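Local structure of putative NADH-depentdent flavin oxidoreductase (Cupriavidus metallidurans, 5OCS) at residues 2-7 / 311-316; 295-300 / 317-322. The protein is an FMN-dependent ene-reductase of the Old Yellow Enzyme family, probably using NADPH or NADH as its reductant. All blocks are in the same frame, centred on the assembly; numbering follows the deposited sequence.

The two contacts sit on one sector of a TIM barrel, with centres about 10 Å apart. Along the chain comes first 2-7, then strand 297-300, helix 306-314 and strand 320-323. Interaction 2 pairs strands seven and eight of the barrel. Interaction 1 sets the N-terminal loop against the end of the helix that links them. The contacts meet directly: Leu4 and Ile312 of interaction 1 both pack on Ile321 of interaction 2, and Glu317 N probably bonds to Ile312 O. The N-terminal loop therefore lies against the outer layer of the last beta-alpha-beta unit, next to strand 19-21, where the barrel closes.

Interaction 1 (2-7 / 311-316); sequences PHLFDP and AIIANN
Pro2 and Leu4 pack against Ile313, in the last turn of helix 306-314. This helix is on the outside of the TIM barrel, and the contact joins it to the N-terminal loop. The apolar part centres on Ile313. Its CG1 lies beside the backbone N (chi1 -60°), which leaves CG2 anti to that N. Ile313 CG2 lies 3.8 Å from Pro2 CB. Ile313 CG2 also meets the backbone of His3, 3.7 Å from His3 C. The other branch goes to Leu4: Ile313 CG1 lies 4.0 Å from Leu4 CD1, and the two side chains cross at about a right angle. Leu4 also reaches Leu341 of helix 333-341.

No hydrogen bond links the two segments. The polar approach is a CA-H...O contact, Ala314 CA to Pro2 O at 3.5 Å. The loop is held partly by its own bonds. His3 to Asp6 is a type I beta turn, and His3 N gives a bond of 2.8 Å to Asp6 OD2 from above the carboxylate plane. Glu310, one residue before the helical segment, bonds to His3 ND1 and Leu4 N, so it ties the loop to the helix.

The helix ends in a Schellman motif. Asn316, with positive phi, is its C-prime residue, and Asn316 N bonds to Ile313 O. The Asn316 and Pro2 side chains cross at about a right angle, with Asn316 OD1 3.7 Å from Pro2 CG.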
loop_
_atom_site.group_PDB
_atom_site.type_symbol
_atom_site.label_atom_id
_atom_site.label_comp_id
_atom_site.label_asym_id
_atom_site.label_seq_id
_atom_site.Cartn_x
_atom_site.Cartn_y
_atom_site.Cartn_z
ATOM N N PRO D 2 -16.556 14.129 -22.006
ATOM C CA PRO D 2 -15.610 13.870 -20.920
ATOM C C PRO D 2 -15.445 12.375 -20.574
ATOM O O PRO D 2 -16.380 11.574 -20.720
ATOM C CB PRO D 2 -16.210 14.665 -19.734
ATOM C CG PRO D 2 -17.609 14.989 -20.108
ATOM C CD PRO D 2 -17.897 14.388 -21.454
ATOM N N HIS D 3 -14.240 12.011 -20.140
ATOM C CA HIS D 3 -13.929 10.634 -19.692
ATOM C C HIS D 3 -13.265 10.633 -18.330
ATOM O O HIS D 3 -12.648 11.628 -17.948
ATOM C CB HIS D 3 -13.002 9.959 -20.679
ATOM C CG HIS D 3 -13.618 9.827 -22.018
ATOM N ND1 HIS D 3 -14.595 8.895 -22.277
ATOM C CD2 HIS D 3 -13.494 10.575 -23.134
ATOM C CE1 HIS D 3 -15.005 9.038 -23.525
ATOM N NE2 HIS D 3 -14.356 10.054 -24.062
ATOM N N LEU D 4 -13.363 9.493 -17.640
ATOM C CA LEU D 4 -12.746 9.327 -16.313
ATOM C C LEU D 4 -11.254 9.695 -16.269
ATOM O O LEU D 4 -10.769 10.339 -15.314
ATOM C CB LEU D 4 -12.941 7.900 -15.854
ATOM C CG LEU D 4 -12.553 7.618 -14.399
ATOM C CD1 LEU D 4 -13.470 8.348 -13.444
ATOM C CD2 LEU D 4 -12.588 6.135 -14.181
ATOM N N PHE D 5 -10.538 9.271 -17.319
ATOM C CA PHE D 5 -9.119 9.518 -17.415
ATOM C C PHE D 5 -8.712 10.783 -18.162
ATOM O O PHE D 5 -7.552 10.959 -18.415
ATOM C CB PHE D 5 -8.374 8.260 -17.905
ATOM C CG PHE D 5 -8.281 7.217 -16.863
ATOM C CD1 PHE D 5 -7.267 7.310 -15.904
ATOM C CD2 PHE D 5 -9.247 6.214 -16.723
ATOM C CE1 PHE D 5 -7.184 6.400 -14.884
ATOM C CE2 PHE D 5 -9.150 5.276 -15.696
ATOM C CZ PHE D 5 -8.123 5.389 -14.767
ATOM N N ASP D 6 -9.624 11.733 -18.368
ATOM C CA ASP D 6 -9.238 13.059 -18.794
ATOM C C ASP D 6 -8.573 13.802 -17.663
ATOM O O ASP D 6 -9.044 13.732 -16.514
ATOM C CB ASP D 6 -10.431 13.914 -19.157
ATOM C CG ASP D 6 -11.148 13.454 -20.383
ATOM O OD1 ASP D 6 -10.627 12.641 -21.152
ATOM O OD2 ASP D 6 -12.270 13.949 -20.552
ATOM N N PRO D 7 -7.507 14.558 -17.972
ATOM C CA PRO D 7 -7.009 15.528 -17.004
ATOM C C PRO D 7 -8.073 16.507 -16.619
ATOM O O PRO D 7 -9.024 16.749 -17.366
ATOM C CB PRO D 7 -5.888 16.249 -17.767
ATOM C CG PRO D 7 -5.433 15.267 -18.749
ATOM C CD PRO D 7 -6.654 14.494 -19.166
ATOM N N ALA D 311 -19.212 6.106 -16.615
ATOM C CA ALA D 311 -20.555 6.526 -16.994
ATOM C C ALA D 311 -20.969 7.790 -16.250
ATOM O O ALA D 311 -21.583 8.709 -16.853
ATOM C CB ALA D 311 -21.582 5.426 -16.757
ATOM N N ILE D 312 -20.666 7.852 -14.951
ATOM C CA ILE D 312 -20.914 9.082 -14.190
ATOM C C ILE D 312 -20.265 10.266 -14.908
ATOM O O ILE D 312 -20.862 11.320 -15.025
ATOM C CB ILE D 312 -20.468 8.957 -12.709
ATOM C CG1 ILE D 312 -21.463 8.057 -11.952
ATOM C CG2 ILE D 312 -20.299 10.329 -12.048
ATOM C CD1 ILE D 312 -20.950 7.590 -10.600
ATOM N N ILE D 313 -19.019 10.135 -15.357
ATOM C CA ILE D 313 -18.385 11.281 -15.987
ATOM C C ILE D 313 -18.966 11.528 -17.379
ATOM O O ILE D 313 -19.260 12.680 -17.749
ATOM C CB ILE D 313 -16.869 11.087 -16.086
ATOM C CG1 ILE D 313 -16.241 10.914 -14.673
ATOM C CG2 ILE D 313 -16.227 12.213 -16.849
ATOM C CD1 ILE D 313 -16.432 12.059 -13.705
ATOM N N ALA D 314 -19.088 10.452 -18.156
ATOM C CA ALA D 314 -19.479 10.569 -19.575
ATOM C C ALA D 314 -20.921 11.038 -19.711
ATOM O O ALA D 314 -21.244 11.762 -20.653
ATOM C CB ALA D 314 -19.263 9.256 -20.304
ATOM N N ASN D 315 -21.760 10.690 -18.723
ATOM C CA ASN D 315 -23.144 11.151 -18.666
ATOM C C ASN D 315 -23.318 12.524 -17.980
ATOM O O ASN D 315 -24.446 12.928 -17.659
ATOM C CB ASN D 315 -24.006 10.055 -17.997
ATOM C CG ASN D 315 -25.498 10.179 -18.316
ATOM O OD1 ASN D 315 -25.887 10.598 -19.436
ATOM N ND2 ASN D 315 -26.356 9.814 -17.333
ATOM N N ASN D 316 -22.219 13.251 -17.760
ATOM C CA ASN D 316 -22.240 14.592 -17.227
ATOM C C ASN D 316 -22.912 14.708 -15.846
ATOM O O ASN D 316 -23.561 15.721 -15.544
ATOM C CB ASN D 316 -22.881 15.548 -18.252
ATOM C CG ASN D 316 -22.012 15.724 -19.488
ATOM O OD1 ASN D 316 -20.955 16.305 -19.405
ATOM N ND2 ASN D 316 -22.456 15.206 -20.626
#

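Interaction 2 (295-300 / 317-322); sequences LPTMAV and EADIIS
Asp319 reaches across to Thr297 where strands 297-300 and 320-323 begin to pair. They are parallel neighbours in the TIM barrel, joined through helix 306-314 as a beta-alpha-beta unit. Asp319 CB is directed toward the other segment and lies 3.7 Å from Thr297 O. CG is anti to the carbonyl carbon (chi1 -53°). At the tip, Asp319 OD2 accepts from Thr297 N at 2.8 Å, through its anti lone pair. A water that donates to Leu295 O also lies very close to Asp319 OD2, to which it donates in an unusually short bond. OD1 forms a salt bridge with Lys290 in helix 284-293. The carboxylate thus has partners at both oxygens, which would be expected to favour its charged form.

The backbone continues the pairing. Thr297 O accepts from Asp319 N at 2.9 Å and from Ile320 N at 3.2 Å. Ala299 N then gives to Ile320 O, and Ser322 N to Ala299 O, both at 2.9 Å.

Met298 and Ile320 lie side by side on one face, pointing the same way, with Met298 CG 3.8 Å from Ile320 CB. On the other face, Ala299 CB meets Ala318 CB at 3.5 Å. Val300 neighbours Arg231 and Leu302, which bind FMN in this protein, although none is bound to this chain in the model. Ser322 OG hydrogen-bonds to His263 NE2 and lies 3.3 Å from Val300 CA.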
loop_
_atom_site.group_PDB
_atom_site.type_symbol
_atom_site.label_atom_id
_atom_site.label_comp_id
_atom_site.label_asym_id
_atom_site.label_seq_id
_atom_site.Cartn_x
_atom_site.Cartn_y
_atom_site.Cartn_z
ATOM N N LEU D 295 -20.388 24.946 -10.754
ATOM C CA LEU D 295 -19.083 24.755 -10.098
ATOM C C LEU D 295 -18.537 23.392 -10.537
ATOM O O LEU D 295 -19.309 22.474 -10.837
ATOM C CB LEU D 295 -19.218 24.739 -8.551
ATOM C CG LEU D 295 -19.139 25.970 -7.653
ATOM C CD1 LEU D 295 -19.544 25.705 -6.206
ATOM C CD2 LEU D 295 -17.763 26.599 -7.714
ATOM N N PRO D 296 -17.207 23.198 -10.511
ATOM C CA PRO D 296 -16.667 21.837 -10.578
ATOM C C PRO D 296 -17.317 20.976 -9.474
ATOM O O PRO D 296 -17.322 21.395 -8.312
ATOM C CB PRO D 296 -15.176 22.060 -10.298
ATOM C CG PRO D 296 -14.916 23.392 -10.889
ATOM C CD PRO D 296 -16.135 24.208 -10.592
ATOM N N THR D 297 -17.915 19.864 -9.856
ATOM C CA THR D 297 -18.776 19.116 -8.970
ATOM C C THR D 297 -18.142 17.771 -8.765
ATOM O O THR D 297 -18.025 16.968 -9.690
ATOM C CB THR D 297 -20.180 18.979 -9.563
ATOM O OG1 THR D 297 -20.697 20.299 -9.762
ATOM C CG2 THR D 297 -21.075 18.199 -8.658
ATOM N N MET D 298 -17.713 17.519 -7.543
ATOM C CA MET D 298 -17.221 16.203 -7.182
ATOM C C MET D 298 -18.376 15.418 -6.589
ATOM O O MET D 298 -19.076 15.949 -5.783
ATOM C CB MET D 298 -16.119 16.267 -6.115
ATOM C CG MET D 298 -15.036 17.284 -6.310
ATOM S SD MET D 298 -13.745 16.989 -5.019
ATOM C CE MET D 298 -12.683 18.404 -5.301
ATOM N N ALA D 299 -18.578 14.185 -6.998
ATOM C CA ALA D 299 -19.643 13.373 -6.488
ATOM C C ALA D 299 -19.075 12.156 -5.784
ATOM O O ALA D 299 -18.201 11.466 -6.323
ATOM C CB ALA D 299 -20.525 12.914 -7.614
ATOM N N VAL D 300 -19.597 11.893 -4.587
ATOM C CA VAL D 300 -19.352 10.608 -3.918
ATOM C C VAL D 300 -19.947 9.538 -4.786
ATOM O O VAL D 300 -21.160 9.605 -5.143
ATOM C CB VAL D 300 -20.013 10.544 -2.554
ATOM C CG1 VAL D 300 -19.887 9.130 -1.978
ATOM C CG2 VAL D 300 -19.360 11.539 -1.612
ATOM N N GLU D 317 -22.787 13.650 -15.037
ATOM C CA GLU D 317 -23.352 13.638 -13.687
ATOM C C GLU D 317 -22.416 14.330 -12.698
ATOM O O GLU D 317 -22.883 14.838 -11.703
ATOM C CB GLU D 317 -23.694 12.225 -13.212
ATOM C CG GLU D 317 -24.825 11.562 -13.983
ATOM C CD GLU D 317 -25.049 10.096 -13.664
ATOM O OE1 GLU D 317 -24.932 9.684 -12.494
ATOM O OE2 GLU D 317 -25.380 9.333 -14.592
ATOM N N ALA D 318 -21.104 14.322 -12.966
ATOM C CA ALA D 318 -20.109 14.928 -12.085
ATOM C C ALA D 318 -18.842 15.184 -12.891
ATOM O O ALA D 318 -18.653 14.576 -13.946
ATOM C CB ALA D 318 -19.811 14.024 -10.877
ATOM N N ASP D 319 -17.999 16.078 -12.399
ATOM C CA ASP D 319 -16.688 16.346 -12.992
ATOM C C ASP D 319 -15.566 15.531 -12.371
ATOM O O ASP D 319 -14.575 15.223 -13.047
ATOM C CB ASP D 319 -16.381 17.819 -12.839
ATOM C CG ASP D 319 -17.484 18.676 -13.387
ATOM O OD1 ASP D 319 -17.714 18.513 -14.597
ATOM O OD2 ASP D 319 -18.122 19.434 -12.638
ATOM N N ILE D 320 -15.727 15.199 -11.097
ATOM C CA ILE D 320 -14.763 14.394 -10.353
ATOM C C ILE D 320 -15.582 13.382 -9.569
ATOM O O ILE D 320 -16.689 13.712 -9.082
ATOM C CB ILE D 320 -13.953 15.286 -9.407
ATOM C CG1 ILE D 320 -13.045 16.230 -10.217
ATOM C CG2 ILE D 320 -13.142 14.427 -8.437
ATOM C CD1 ILE D 320 -12.431 17.313 -9.382
ATOM N N ILE D 321 -15.091 12.146 -9.473
ATOM C CA ILE D 321 -15.775 11.130 -8.712
ATOM C C ILE D 321 -14.878 10.789 -7.557
ATOM O O ILE D 321 -13.704 10.428 -7.773
ATOM C CB ILE D 321 -16.186 9.869 -9.509
ATOM C CG1 ILE D 321 -16.826 8.791 -8.580
ATOM C CG2 ILE D 321 -15.026 9.269 -10.315
ATOM C CD1 ILE D 321 -17.446 7.641 -9.333
ATOM N N SER D 322 -15.415 10.862 -6.346
ATOM C CA SER D 322 -14.678 10.374 -5.186
ATOM C C SER D 322 -15.026 8.930 -4.858
ATOM O O SER D 322 -16.187 8.534 -4.893
ATOM C CB SER D 322 -14.843 11.302 -3.967
ATOM O OG SER D 322 -16.141 11.256 -3.378
HETATM O O HOH W 1 -19.181 21.556 -13.522
#